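Local coordinates for putative MCP-type signal transduction protein (Campylobacter jejuni subsp. jejuni serotype O:2, PDB 4WY9) that probably senses chemotactic signals in the periplasm through a tandem-PAS (dCache-like) domain, as the sensory part of the chemoreceptor Tlp1, at residues D263-I269 against V281-K287; T44-F49 against N61-I65; K147-P153 against V274-W279; I192-L197 against A219-N223. All blocks are in the same frame, centred on the assembly; numbering follows the deposited sequence. Where two conformers were deposited one is given.

Interaction 1 (D263-I269 against V281-K287); sequences DDSYAAI and VLVTAPK
Asp264-Ile269 and Val281-Pro286 are antiparallel extended strands, their short axes 4.4 Å apart at closest and 151° between their directions. Tyr266 faces Ala285 and Ala268 faces Val283 as hydrogen-bonded pairs, with CA atoms 5.2 and 5.4 Å apart. Ser265 with Pro286, Ala267 with Thr284 and Ile269 with Leu282 are the non-hydrogen-bonded pairs, at 4.0, 4.3 and 4.7 Å between CA atoms. Tyr266, Ala268, Val283 and Ala285 share the face toward helix 8-51; Ala267, Ile269, Leu282 and Thr284 the other. The hydrogen-bonded pairs saturate both backbone groups of each residue: Tyr266 N to Ala285 O, Ala285 N to Tyr266 O and Ala268 N to Val283 O are 2.9 Å, Val283 N to Ala268 O 3.0 Å. This is the beta hairpin of strands 264-274 and 277-286, in the sheet of the C-terminal PAS-like module; Ser265, Ala267 and Ile269 bond outward to strand 253-258. Pro286 is the N-cap of the next helix, and Lys287 N gives its hydrogen to Asp264 O (2.8 Å). Lys287, m at chi1 and t beyond, lays CG over the Tyr266 ring face, 4.0 Å from the centroid, and its NZ makes a salt bridge to Asp264 OD1 (3.0 Å); water 1 joins Asp264 OD2 and NZ. Tyr266 OH bonds to Thr9 OG1. Ser265 OG donates to Asp263 O (2.8 Å) and accepts from water 2, which also meets Thr284 OG1, itself hydrogen-bonded to Leu208 N.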
loop_
_atom_site.group_PDB
_atom_site.type_symbol
_atom_site.label_atom_id
_atom_site.label_comp_id
_atom_site.label_asym_id
_atom_site.label_seq_id
_atom_site.Cartn_x
_atom_site.Cartn_y
_atom_site.Cartn_z
ATOM N N ASP A 263 25.643 10.991 4.863
ATOM C CA ASP A 263 25.838 11.998 3.844
ATOM C C ASP A 263 25.061 13.279 4.151
ATOM O O ASP A 263 23.825 13.285 4.226
ATOM C CB ASP A 263 25.398 11.506 2.461
ATOM C CG ASP A 263 26.346 10.494 1.840
ATOM O OD1 ASP A 263 27.462 10.293 2.346
ATOM O OD2 ASP A 263 25.989 9.937 0.787
ATOM N N ASP A 264 25.787 14.387 4.216
ATOM C CA ASP A 264 25.202 15.704 4.334
ATOM C C ASP A 264 24.557 16.067 2.991
ATOM O O ASP A 264 25.246 16.119 1.967
ATOM C CB ASP A 264 26.285 16.704 4.728
ATOM C CG ASP A 264 25.738 18.044 5.141
ATOM O OD1 ASP A 264 24.551 18.297 4.976
ATOM O OD2 ASP A 264 26.534 18.832 5.668
ATOM N N SER A 265 23.250 16.300 2.988
ATOM C CA SER A 265 22.471 16.310 1.775
ATOM C C SER A 265 21.486 17.465 1.695
ATOM O O SER A 265 21.168 18.098 2.711
ATOM C CB SER A 265 21.683 14.992 1.630
ATOM O OG SER A 265 22.534 13.846 1.778
ATOM N N TYR A 266 20.982 17.707 0.485
ATOM C CA TYR A 266 19.710 18.375 0.297
ATOM C C TYR A 266 18.643 17.294 0.221
ATOM O O TYR A 266 18.866 16.240 -0.378
ATOM C CB TYR A 266 19.698 19.231 -0.967
ATOM C CG TYR A 266 20.737 20.331 -0.948
ATOM C CD1 TYR A 266 20.608 21.400 -0.096
ATOM C CD2 TYR A 266 21.827 20.300 -1.810
ATOM C CE1 TYR A 266 21.568 22.413 -0.050
ATOM C CE2 TYR A 266 22.770 21.292 -1.781
ATOM C CZ TYR A 266 22.638 22.358 -0.912
ATOM O OH TYR A 266 23.594 23.343 -0.897
ATOM N N ALA A 267 17.481 17.539 0.810
ATOM C CA ALA A 267 16.376 16.570 0.779
ATOM C C ALA A 267 15.088 17.266 0.475
ATOM O O ALA A 267 14.766 18.262 1.131
ATOM C CB ALA A 267 16.253 15.822 2.089
ATOM N N ALA A 268 14.308 16.721 -0.446
ATOM C CA ALA A 268 12.980 17.211 -0.685
ATOM C C ALA A 268 11.946 16.218 -0.197
ATOM O O ALA A 268 12.147 14.992 -0.299
ATOM C CB ALA A 268 12.751 17.505 -2.143
ATOM N N ILE A 269 10.839 16.746 0.299
ATOM C CA ILE A 269 9.681 15.970 0.721
ATOM C C ILE A 269 8.489 16.421 -0.082
ATOM O O ILE A 269 8.248 17.622 -0.204
ATOM C CB ILE A 269 9.356 16.146 2.238
ATOM C CG1 ILE A 269 10.529 15.682 3.081
ATOM C CG2 ILE A 269 8.082 15.454 2.662
ATOM C CD1 ILE A 269 10.793 14.289 2.963
ATOM N N VAL A 281 7.056 11.093 -0.367
ATOM C CA VAL A 281 8.247 10.745 -1.083
ATOM C C VAL A 281 9.358 11.655 -0.606
ATOM O O VAL A 281 9.179 12.873 -0.540
ATOM C CB VAL A 281 8.090 10.840 -2.621
ATOM C CG1 VAL A 281 9.393 10.519 -3.321
ATOM C CG2 VAL A 281 6.984 9.913 -3.080
ATOM N N LEU A 282 10.492 11.059 -0.262
ATOM C CA LEU A 282 11.715 11.738 0.164
ATOM C C LEU A 282 12.762 11.443 -0.878
ATOM O O LEU A 282 13.029 10.290 -1.202
ATOM C CB LEU A 282 12.141 11.223 1.545
ATOM C CG LEU A 282 13.406 11.751 2.234
ATOM C CD1 LEU A 282 13.386 11.482 3.724
ATOM C CD2 LEU A 282 14.635 11.108 1.641
ATOM N N VAL A 283 13.424 12.478 -1.392
ATOM C CA VAL A 283 14.531 12.301 -2.310
ATOM C C VAL A 283 15.689 13.182 -1.876
ATOM O O VAL A 283 15.493 14.372 -1.578
ATOM C CB VAL A 283 14.158 12.599 -3.783
ATOM C CG1 VAL A 283 15.361 12.414 -4.691
ATOM C CG2 VAL A 283 13.044 11.687 -4.231
ATOM N N THR A 284 16.885 12.610 -1.836
ATOM C CA THR A 284 18.070 13.333 -1.422
ATOM C C THR A 284 19.088 13.493 -2.532
ATOM O O THR A 284 19.107 12.739 -3.526
ATOM C CB THR A 284 18.761 12.648 -0.272
ATOM O OG1 THR A 284 19.392 11.459 -0.737
ATOM C CG2 THR A 284 17.811 12.345 0.856
ATOM N N ALA A 285 19.963 14.486 -2.342
ATOM C CA ALA A 285 21.170 14.700 -3.139
ATOM C C ALA A 285 22.292 15.061 -2.183
ATOM O O ALA A 285 22.247 16.123 -1.574
ATOM C CB ALA A 285 20.964 15.796 -4.173
ATOM N N PRO A 286 23.291 14.164 -2.004
ATOM C CA PRO A 286 24.459 14.562 -1.177
ATOM C C PRO A 286 25.060 15.848 -1.689
ATOM O O PRO A 286 25.263 16.000 -2.900
ATOM C CB PRO A 286 25.424 13.381 -1.317
ATOM C CG PRO A 286 24.516 12.229 -1.599
ATOM C CD PRO A 286 23.432 12.782 -2.482
ATOM N N LYS A 287 25.381 16.766 -0.783
ATOM C CA LYS A 287 25.903 18.075 -1.212
ATOM C C LYS A 287 27.191 17.921 -1.972
ATOM O O LYS A 287 27.450 18.608 -2.963
ATOM C CB LYS A 287 26.058 19.008 -0.027
ATOM C CG LYS A 287 24.758 19.400 0.620
ATOM C CD LYS A 287 24.900 20.166 1.886
ATOM C CE LYS A 287 23.619 20.477 2.559
ATOM N NZ LYS A 287 23.717 20.986 3.892
HETATM O O HOH W 1 26.182 21.517 5.519
HETATM O O HOH W 2 21.545 11.367 0.822
#

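Interaction 2 (T44-F49 against N61-I65)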
loop_
_atom_site.group_PDB
_atom_site.type_symbol
_atom_site.label_atom_id
_atom_site.label_comp_id
_atom_site.label_asym_id
_atom_site.label_seq_id
_atom_site.Cartn_x
_atom_site.Cartn_y
_atom_site.Cartn_z
ATOM N N THR A 44 -20.864 -3.370 -4.946
ATOM C CA THR A 44 -21.602 -4.454 -5.580
ATOM C C THR A 44 -21.841 -5.596 -4.597
ATOM O O THR A 44 -22.958 -6.162 -4.550
ATOM C CB THR A 44 -20.855 -4.949 -6.842
ATOM O OG1 THR A 44 -20.745 -3.851 -7.776
ATOM C CG2 THR A 44 -21.567 -6.083 -7.488
ATOM N N LEU A 45 -20.847 -5.943 -3.800
ATOM C CA LEU A 45 -21.023 -7.024 -2.831
ATOM C C LEU A 45 -21.977 -6.645 -1.701
ATOM O O LEU A 45 -22.803 -7.440 -1.310
ATOM C CB LEU A 45 -19.655 -7.455 -2.283
ATOM C CG LEU A 45 -18.749 -8.204 -3.248
ATOM C CD1 LEU A 45 -17.381 -8.467 -2.673
ATOM C CD2 LEU A 45 -19.408 -9.509 -3.717
ATOM N N THR A 46 -21.904 -5.414 -1.203
ATOM C CA THR A 46 -22.846 -5.004 -0.168
ATOM C C THR A 46 -24.273 -5.003 -0.727
ATOM O O THR A 46 -25.209 -5.422 -0.049
ATOM C CB THR A 46 -22.455 -3.678 0.449
ATOM O OG1 THR A 46 -21.342 -3.915 1.307
ATOM C CG2 THR A 46 -23.576 -3.042 1.247
ATOM N N GLU A 47 -24.476 -4.551 -1.958
ATOM C CA GLU A 47 -25.806 -4.608 -2.547
ATOM C C GLU A 47 -26.282 -6.064 -2.587
ATOM O O GLU A 47 -27.423 -6.358 -2.272
ATOM C CB GLU A 47 -25.806 -3.998 -3.938
ATOM C CG GLU A 47 -27.169 -4.016 -4.638
ATOM C CD GLU A 47 -28.304 -3.389 -3.800
ATOM O OE1 GLU A 47 -28.080 -2.403 -3.041
ATOM O OE2 GLU A 47 -29.474 -3.892 -3.909
ATOM N N MET A 48 -25.393 -6.994 -2.937
ATOM C CA MET A 48 -25.740 -8.410 -2.958
ATOM C C MET A 48 -26.116 -8.900 -1.574
ATOM O O MET A 48 -27.126 -9.587 -1.393
ATOM C CB MET A 48 -24.606 -9.241 -3.533
ATOM C CG MET A 48 -24.827 -10.745 -3.368
ATOM S SD MET A 48 -23.381 -11.702 -3.837
ATOM C CE MET A 48 -23.470 -11.555 -5.591
ATOM N N PHE A 49 -25.277 -8.626 -0.576
ATOM C CA PHE A 49 -25.485 -9.202 0.755
ATOM C C PHE A 49 -26.640 -8.523 1.468
ATOM O O PHE A 49 -27.240 -9.081 2.383
ATOM C CB PHE A 49 -24.191 -9.160 1.590
ATOM C CG PHE A 49 -23.233 -10.275 1.304
ATOM C CD1 PHE A 49 -22.462 -10.301 0.147
ATOM C CD2 PHE A 49 -23.107 -11.352 2.178
ATOM C CE1 PHE A 49 -21.596 -11.353 -0.127
ATOM C CE2 PHE A 49 -22.236 -12.398 1.901
ATOM C CZ PHE A 49 -21.472 -12.389 0.763
ATOM N N ASN A 61 -21.723 -16.267 -8.361
ATOM C CA ASN A 61 -22.008 -14.846 -8.554
ATOM C C ASN A 61 -20.945 -14.007 -7.882
ATOM O O ASN A 61 -20.465 -13.025 -8.432
ATOM C CB ASN A 61 -23.371 -14.482 -8.044
ATOM C CG ASN A 61 -24.504 -14.862 -8.997
ATOM O OD1 ASN A 61 -24.246 -15.333 -10.115
ATOM N ND2 ASN A 61 -25.723 -14.677 -8.570
ATOM N N ILE A 62 -20.553 -14.398 -6.672
ATOM C CA ILE A 62 -19.498 -13.688 -5.952
ATOM C C ILE A 62 -18.170 -13.801 -6.699
ATOM O O ILE A 62 -17.444 -12.829 -6.852
ATOM C CB ILE A 62 -19.379 -14.213 -4.515
ATOM C CG1 ILE A 62 -20.636 -13.883 -3.724
ATOM C CG2 ILE A 62 -18.149 -13.657 -3.829
ATOM C CD1 ILE A 62 -20.723 -14.518 -2.358
ATOM N N THR A 63 -17.817 -15.020 -7.121
ATOM C CA THR A 63 -16.584 -15.235 -7.837
ATOM C C THR A 63 -16.478 -14.360 -9.066
ATOM O O THR A 63 -15.436 -13.786 -9.345
ATOM C CB THR A 63 -16.424 -16.712 -8.275
ATOM O OG1 THR A 63 -16.416 -17.541 -7.109
ATOM C CG2 THR A 63 -15.165 -16.898 -9.059
ATOM N N ASN A 64 -17.560 -14.265 -9.824
ATOM C CA ASN A 64 -17.542 -13.524 -11.072
ATOM C C ASN A 64 -17.374 -12.061 -10.819
ATOM O O ASN A 64 -16.690 -11.383 -11.587
ATOM C CB ASN A 64 -18.821 -13.789 -11.849
ATOM C CG ASN A 64 -18.913 -15.190 -12.335
ATOM O OD1 ASN A 64 -17.912 -15.923 -12.405
ATOM N ND2 ASN A 64 -20.102 -15.594 -12.672
ATOM N N ILE A 65 -17.961 -11.543 -9.735
ATOM C CA ILE A 65 -17.764 -10.125 -9.382
ATOM C C ILE A 65 -16.294 -9.843 -9.082
ATOM O O ILE A 65 -15.735 -8.827 -9.528
ATOM C CB ILE A 65 -18.655 -9.739 -8.182
ATOM C CG1 ILE A 65 -20.117 -9.732 -8.619
ATOM C CG2 ILE A 65 -18.228 -8.438 -7.563
ATOM C CD1 ILE A 65 -21.072 -9.694 -7.455
#
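Two helical segments, Thr44-Phe49 of the long helix 8-51 and Asn61-Ile65 of helix 59-70, run nearly antiparallel at 167°. Their axes come no closer than 11.2 Å, so side chains alone fill the space between them. Met48, t at chi1 and chi2 and m at chi3, sends its thioether across and turns CE aside, placing SD 3.5 Å from Ile62 CG1 and CE 3.6 Å from Ile65 CD1 and 3.8 Å from Asn61 CB. The thioether end thus settles in the hollow formed by Asn61, Ile62 and Ile65, one turn of the second helix. In return, Ile65 pushes CD1 into a recess on the first helix walled by Thr44 CG2 (3.6 Å), Leu45 CD2 (4.1 Å) and Met48 CE. Ile62 fits deeper, its CD1 3.9 Å from Phe49 CZ and its CG2 4.3 Å from Leu45 CD2. Beneath this layer, Leu45 packs on Leu81 of strand 78-83 and Ile172 of strand 163-173, Phe49 on Leu83 and Ile172, and Ile62 on Leu81, while Thr44 and Asn61 lie at the exposed margin. A long N-terminal helix and a shorter antiparallel one, both laid across the antiparallel sheet of a PAS-like module, are typical of the membrane-distal half of dCache (tandem-PAS) sensor domains.

Interaction 3 (K147-P153 against V274-W279)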
loop_
_atom_site.group_PDB
_atom_site.type_symbol
_atom_site.label_atom_id
_atom_site.label_comp_id
_atom_site.label_asym_id
_atom_site.label_seq_id
_atom_site.Cartn_x
_atom_site.Cartn_y
_atom_site.Cartn_z
ATOM N N LYS A 147 -15.680 4.724 4.399
ATOM C CA LYS A 147 -14.285 4.682 4.759
ATOM C C LYS A 147 -13.536 3.600 4.013
ATOM O O LYS A 147 -14.052 2.519 3.792
ATOM C CB LYS A 147 -14.102 4.468 6.278
ATOM C CG LYS A 147 -14.559 5.607 7.167
ATOM C CD LYS A 147 -14.227 5.318 8.619
ATOM C CE LYS A 147 -14.598 6.432 9.557
ATOM N NZ LYS A 147 -14.178 6.076 10.915
ATOM N N VAL A 148 -12.275 3.873 3.706
ATOM C CA VAL A 148 -11.356 2.886 3.190
ATOM C C VAL A 148 -10.272 2.707 4.219
ATOM O O VAL A 148 -9.755 3.699 4.748
ATOM C CB VAL A 148 -10.758 3.316 1.837
ATOM C CG1 VAL A 148 -9.830 2.253 1.302
ATOM C CG2 VAL A 148 -11.870 3.649 0.841
ATOM N N TYR A 149 -9.905 1.460 4.521
ATOM C CA TYR A 149 -8.913 1.158 5.548
ATOM C C TYR A 149 -7.595 0.836 4.873
ATOM O O TYR A 149 -7.512 -0.070 4.054
ATOM C CB TYR A 149 -9.415 0.017 6.416
ATOM C CG TYR A 149 -10.638 0.366 7.196
ATOM C CD1 TYR A 149 -11.895 0.497 6.560
ATOM C CD2 TYR A 149 -10.603 0.618 8.563
ATOM C CE1 TYR A 149 -13.015 0.829 7.252
ATOM C CE2 TYR A 149 -11.750 0.945 9.254
ATOM C CZ TYR A 149 -12.961 1.075 8.607
ATOM O OH TYR A 149 -14.101 1.405 9.305
ATOM N N ILE A 150 -6.555 1.598 5.216
ATOM C CA ILE A 150 -5.260 1.463 4.573
ATOM C C ILE A 150 -4.181 1.221 5.609
ATOM O O ILE A 150 -4.104 1.948 6.610
ATOM C CB ILE A 150 -4.925 2.693 3.729
ATOM C CG1 ILE A 150 -6.013 2.858 2.641
ATOM C CG2 ILE A 150 -3.549 2.578 3.067
ATOM C CD1 ILE A 150 -5.802 3.987 1.722
ATOM N N GLY A 151 -3.393 0.181 5.415
ATOM C CA GLY A 151 -2.388 -0.199 6.377
ATOM C C GLY A 151 -1.083 0.533 6.277
ATOM O O GLY A 151 -0.927 1.446 5.467
ATOM N N ARG A 152 -0.128 0.144 7.119
ATOM C CA ARG A 152 1.255 0.589 7.020
ATOM C C ARG A 152 2.013 -0.465 6.193
ATOM O O ARG A 152 1.499 -1.578 5.968
ATOM C CB ARG A 152 1.851 0.811 8.395
ATOM C CG ARG A 152 1.746 -0.384 9.335
ATOM C CD ARG A 152 2.915 -0.439 10.307
ATOM N NE ARG A 152 4.132 -0.761 9.560
ATOM C CZ ARG A 152 5.319 -0.925 10.103
ATOM N NH1 ARG A 152 5.465 -0.746 11.419
ATOM N NH2 ARG A 152 6.363 -1.168 9.296
ATOM N N PRO A 153 3.253 -0.173 5.781
ATOM C CA PRO A 153 4.029 -1.192 5.094
ATOM C C PRO A 153 4.316 -2.373 6.001
ATOM O O PRO A 153 4.726 -2.183 7.148
ATOM C CB PRO A 153 5.313 -0.451 4.689
ATOM C CG PRO A 153 4.891 0.970 4.636
ATOM C CD PRO A 153 3.965 1.120 5.783
ATOM N N VAL A 274 -3.893 9.733 1.080
ATOM C CA VAL A 274 -4.633 8.712 0.399
ATOM C C VAL A 274 -5.715 8.277 1.352
ATOM O O VAL A 274 -5.454 7.553 2.313
ATOM C CB VAL A 274 -3.740 7.519 -0.006
ATOM C CG1 VAL A 274 -4.566 6.439 -0.623
ATOM C CG2 VAL A 274 -2.621 7.958 -0.957
ATOM N N GLN A 275 -6.954 8.719 1.093
ATOM C CA GLN A 275 -8.070 8.509 2.024
ATOM C C GLN A 275 -7.639 9.007 3.395
ATOM O O GLN A 275 -7.270 10.171 3.553
ATOM C CB GLN A 275 -8.523 7.043 1.998
ATOM C CG GLN A 275 -9.074 6.601 0.676
ATOM C CD GLN A 275 -10.469 7.140 0.412
ATOM O OE1 GLN A 275 -11.280 7.327 1.338
ATOM N NE2 GLN A 275 -10.762 7.381 -0.853
ATOM N N ASP A 276 -7.627 8.141 4.396
ATOM C CA ASP A 276 -7.261 8.564 5.765
ATOM C C ASP A 276 -5.780 8.278 6.070
ATOM O O ASP A 276 -5.332 8.454 7.201
ATOM C CB ASP A 276 -8.150 7.863 6.796
ATOM C CG ASP A 276 -9.599 8.231 6.640
ATOM O OD1 ASP A 276 -9.860 9.465 6.551
ATOM O OD2 ASP A 276 -10.458 7.321 6.568
ATOM N N SER A 277 -5.027 7.817 5.069
ATOM C CA SER A 277 -3.598 7.555 5.265
ATOM C C SER A 277 -2.774 8.686 4.693
ATOM O O SER A 277 -3.240 9.475 3.870
ATOM C CB SER A 277 -3.184 6.206 4.636
ATOM O OG SER A 277 -3.192 6.237 3.238
ATOM N N SER A 278 -1.531 8.780 5.117
ATOM C CA SER A 278 -0.645 9.880 4.751
ATOM C C SER A 278 0.699 9.339 4.398
ATOM O O SER A 278 1.266 8.536 5.162
ATOM C CB SER A 278 -0.546 10.883 5.879
ATOM O OG SER A 278 -1.808 11.422 6.242
ATOM N N TRP A 279 1.252 9.792 3.268
ATOM C CA TRP A 279 2.490 9.292 2.736
ATOM C C TRP A 279 3.400 10.412 2.300
ATOM O O TRP A 279 2.952 11.548 2.127
ATOM C CB TRP A 279 2.222 8.329 1.569
ATOM C CG TRP A 279 1.349 7.192 1.937
ATOM C CD1 TRP A 279 -0.019 7.195 2.006
ATOM C CD2 TRP A 279 1.771 5.872 2.282
ATOM N NE1 TRP A 279 -0.464 5.958 2.404
ATOM C CE2 TRP A 279 0.600 5.124 2.587
ATOM C CE3 TRP A 279 2.998 5.246 2.378
ATOM C CZ2 TRP A 279 0.660 3.779 2.969
ATOM C CZ3 TRP A 279 3.056 3.924 2.759
ATOM C CH2 TRP A 279 1.888 3.212 3.046
HETATM O O HOH W 3 -11.605 6.643 4.118
HETATM O O HOH W 4 -7.547 5.243 4.654
HETATM O O HOH W 5 -10.339 4.791 7.343
#
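The extended segment Lys147-Pro153 passes alongside a type II' beta turn, Val274 to Ser277, that closes the hairpin of strands 264-274 and 277-286. Strand 149-150 pairs with 163-173 in the N-terminal PAS-like module and the hairpin lies in the C-terminal one, so the contact joins both. The turn is held by Ser277 N to Val274 O (2.8 Å) and Val274 N to Ser277 O (2.9 Å), with Gln275 at positive phi (52°). The backbones stay apart, with CA atoms 6.6 Å between Val148 and Gln275 and 6.4 Å between Ile150 and Ser277, and water spans the gap: water 4 links Val148 O to Asp276 N, water 5 Val148 O to Asp276 OD2, and water 3 ties Val148 N to Gln275 OE1 and Asp276 OD2. Ile150 is the main apolar plug, its CD1 3.6 Å from Val274 CG1 and its CG2 3.7 Å from Ser277 OG. Pro153 CG meets the edge of the Trp279 indole at CZ3 (4.0 Å), and Trp279 NE1 donates to Ser277 OG at 2.9 Å.

Interaction 4 (I192-L197 against A219-N223). With ACT (acetate ion), chain B.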
loop_
_atom_site.group_PDB
_atom_site.type_symbol
_atom_site.label_atom_id
_atom_site.label_comp_id
_atom_site.label_asym_id
_atom_site.label_seq_id
_atom_site.Cartn_x
_atom_site.Cartn_y
_atom_site.Cartn_z
ATOM N N ILE A 192 6.166 -0.528 -7.165
ATOM C CA ILE A 192 6.413 0.896 -7.054
ATOM C C ILE A 192 7.911 1.146 -7.191
ATOM O O ILE A 192 8.340 2.117 -7.838
ATOM C CB ILE A 192 5.901 1.462 -5.712
ATOM C CG1 ILE A 192 4.423 1.111 -5.510
ATOM C CG2 ILE A 192 6.136 2.973 -5.614
ATOM C CD1 ILE A 192 3.556 1.653 -6.596
ATOM N N ALA A 193 8.715 0.278 -6.604
ATOM C CA ALA A 193 10.165 0.380 -6.690
ATOM C C ALA A 193 10.656 0.341 -8.143
ATOM O O ALA A 193 11.687 0.921 -8.470
ATOM C CB ALA A 193 10.829 -0.704 -5.874
ATOM N N THR A 194 9.923 -0.344 -9.014
ATOM C CA THR A 194 10.249 -0.394 -10.430
ATOM C C THR A 194 10.476 0.998 -10.996
ATOM O O THR A 194 11.396 1.189 -11.813
ATOM C CB THR A 194 9.150 -1.119 -11.243
ATOM O OG1 THR A 194 9.184 -2.502 -10.901
ATOM C CG2 THR A 194 9.363 -1.007 -12.734
ATOM N N TYR A 195 9.670 1.976 -10.612
ATOM C CA TYR A 195 9.922 3.339 -11.080
ATOM C C TYR A 195 10.677 4.177 -10.051
ATOM O O TYR A 195 11.547 4.976 -10.415
ATOM C CB TYR A 195 8.640 4.048 -11.539
ATOM C CG TYR A 195 7.554 4.297 -10.514
ATOM C CD1 TYR A 195 7.590 5.401 -9.679
ATOM C CD2 TYR A 195 6.448 3.450 -10.423
ATOM C CE1 TYR A 195 6.595 5.655 -8.766
ATOM C CE2 TYR A 195 5.449 3.686 -9.503
ATOM C CZ TYR A 195 5.491 4.801 -8.703
ATOM O OH TYR A 195 4.481 5.002 -7.788
ATOM N N LEU A 196 10.399 4.008 -8.761
ATOM C CA LEU A 196 11.004 4.872 -7.767
ATOM C C LEU A 196 12.511 4.649 -7.666
ATOM O O LEU A 196 13.245 5.590 -7.365
ATOM C CB LEU A 196 10.331 4.719 -6.401
ATOM C CG LEU A 196 10.793 5.688 -5.332
ATOM C CD1 LEU A 196 10.541 7.102 -5.738
ATOM C CD2 LEU A 196 10.172 5.358 -4.000
ATOM N N LEU A 197 12.973 3.414 -7.918
ATOM C CA LEU A 197 14.387 3.082 -7.873
ATOM C C LEU A 197 14.976 2.750 -9.243
ATOM O O LEU A 197 16.041 2.140 -9.338
ATOM C CB LEU A 197 14.657 1.919 -6.917
ATOM C CG LEU A 197 14.294 2.177 -5.473
ATOM C CD1 LEU A 197 14.548 0.935 -4.636
ATOM C CD2 LEU A 197 15.053 3.365 -4.914
ATOM N N ALA A 219 8.395 2.170 3.095
ATOM C CA ALA A 219 7.899 1.210 2.120
ATOM C C ALA A 219 8.976 0.849 1.115
ATOM O O ALA A 219 9.072 -0.299 0.662
ATOM C CB ALA A 219 6.720 1.812 1.401
ATOM N N ILE A 220 9.787 1.834 0.742
ATOM C CA ILE A 220 10.837 1.693 -0.236
ATOM C C ILE A 220 12.041 2.506 0.206
ATOM O O ILE A 220 11.888 3.685 0.549
ATOM C CB ILE A 220 10.424 2.142 -1.643
ATOM C CG1 ILE A 220 9.238 1.313 -2.168
ATOM C CG2 ILE A 220 11.570 2.047 -2.634
ATOM C CD1 ILE A 220 8.570 1.890 -3.357
ATOM N N HIS A 221 13.223 1.884 0.190
ATOM C CA HIS A 221 14.497 2.542 0.429
ATOM C C HIS A 221 15.510 1.801 -0.423
ATOM O O HIS A 221 15.446 0.583 -0.532
ATOM C CB HIS A 221 14.853 2.526 1.907
ATOM C CG HIS A 221 16.040 3.352 2.294
ATOM N ND1 HIS A 221 17.335 3.016 1.956
ATOM C CD2 HIS A 221 16.133 4.526 2.948
ATOM C CE1 HIS A 221 18.157 3.948 2.381
ATOM N NE2 HIS A 221 17.441 4.867 3.020
ATOM N N PRO A 222 16.508 2.503 -0.977
ATOM C CA PRO A 222 17.561 1.805 -1.725
ATOM C C PRO A 222 18.218 0.684 -0.936
ATOM O O PRO A 222 18.616 -0.327 -1.504
ATOM C CB PRO A 222 18.543 2.938 -2.051
ATOM C CG PRO A 222 17.729 4.156 -2.079
ATOM C CD PRO A 222 16.659 3.975 -1.068
ATOM N N ASN A 223 18.384 0.898 0.351
ATOM C CA ASN A 223 18.909 -0.136 1.238
ATOM C C ASN A 223 17.747 -1.012 1.660
ATOM O O ASN A 223 16.936 -0.647 2.507
ATOM C CB ASN A 223 19.601 0.521 2.437
ATOM C CG ASN A 223 20.287 -0.506 3.339
ATOM O OD1 ASN A 223 19.996 -1.691 3.263
ATOM N ND2 ASN A 223 21.183 -0.049 4.156
HETATM C C ACT B . 17.941 8.061 4.666
HETATM O O ACT B . 18.502 6.931 4.573
HETATM O OXT ACT B . 18.421 8.891 5.490
HETATM C CH3 ACT B . 16.727 8.382 3.867
#
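The C-terminal turn of helix 190-196 packs against the edge strand 218-220 of the five-stranded antiparallel sheet, where Ala219 and Ile220 both face Leu211 in a classic beta bulge. Ile220 is the central knob: with chi1 m and chi2 t its side chain extends toward the helix, CD1 lying 3.5 Å from Ile192 CG2 and 3.6 Å from Ala193 N, while CG2 sits 3.8 Å from Leu196 CD2. Ile192 adopts m at both chi angles, so that although its CA-CB bond aims at the strand, the side-chain tip turns away, and Ile192 also packs on Ile30 of helix 8-51. Leu196, t then p, likewise touches Leu211 of the neighbouring strand. At Leu197 the chain leaves helical geometry. Its m,t side chain reaches over the margin of the contact, with CD1 3.8 Å from Ile220 CG2 and CD2 4.0 Å from Pro222 CG. The CA-CB bond of His221 points away from the helix, and chi1 is t. Its ND1 accepts from Asn223 N (2.9 Å), and the other ring nitrogen serves an acetate, probably from the crystallisation liquor, that also bonds to Ser260 and Tyr257: His221 NE2 donates to the acetate O at 2.8 Å.

How the interactions relate
Interactions 1 and 2 mark the two ends of an elongated sensor, their centres 47 Å apart on opposite sides of the chain's centre, and helix 8-51 supplies one side of interaction 2 and packs on interaction 1. Interaction 3 lies between, 25 Å from interaction 1 and 24 Å from interaction 2 by centres. It shares strand 277-286 with interaction 1, so one hairpin has its turn at the junction of the modules and its other end probably membrane-proximal. Interaction 4, its centre 19 Å from that of interaction 3, nevertheless touches it where Pro153 CG packs 3.8 Å from Ala219 CB. Interactions 1 and 4 flank the same acetate: His221 binds it, and the Leu282 side chain is about 4 Å away.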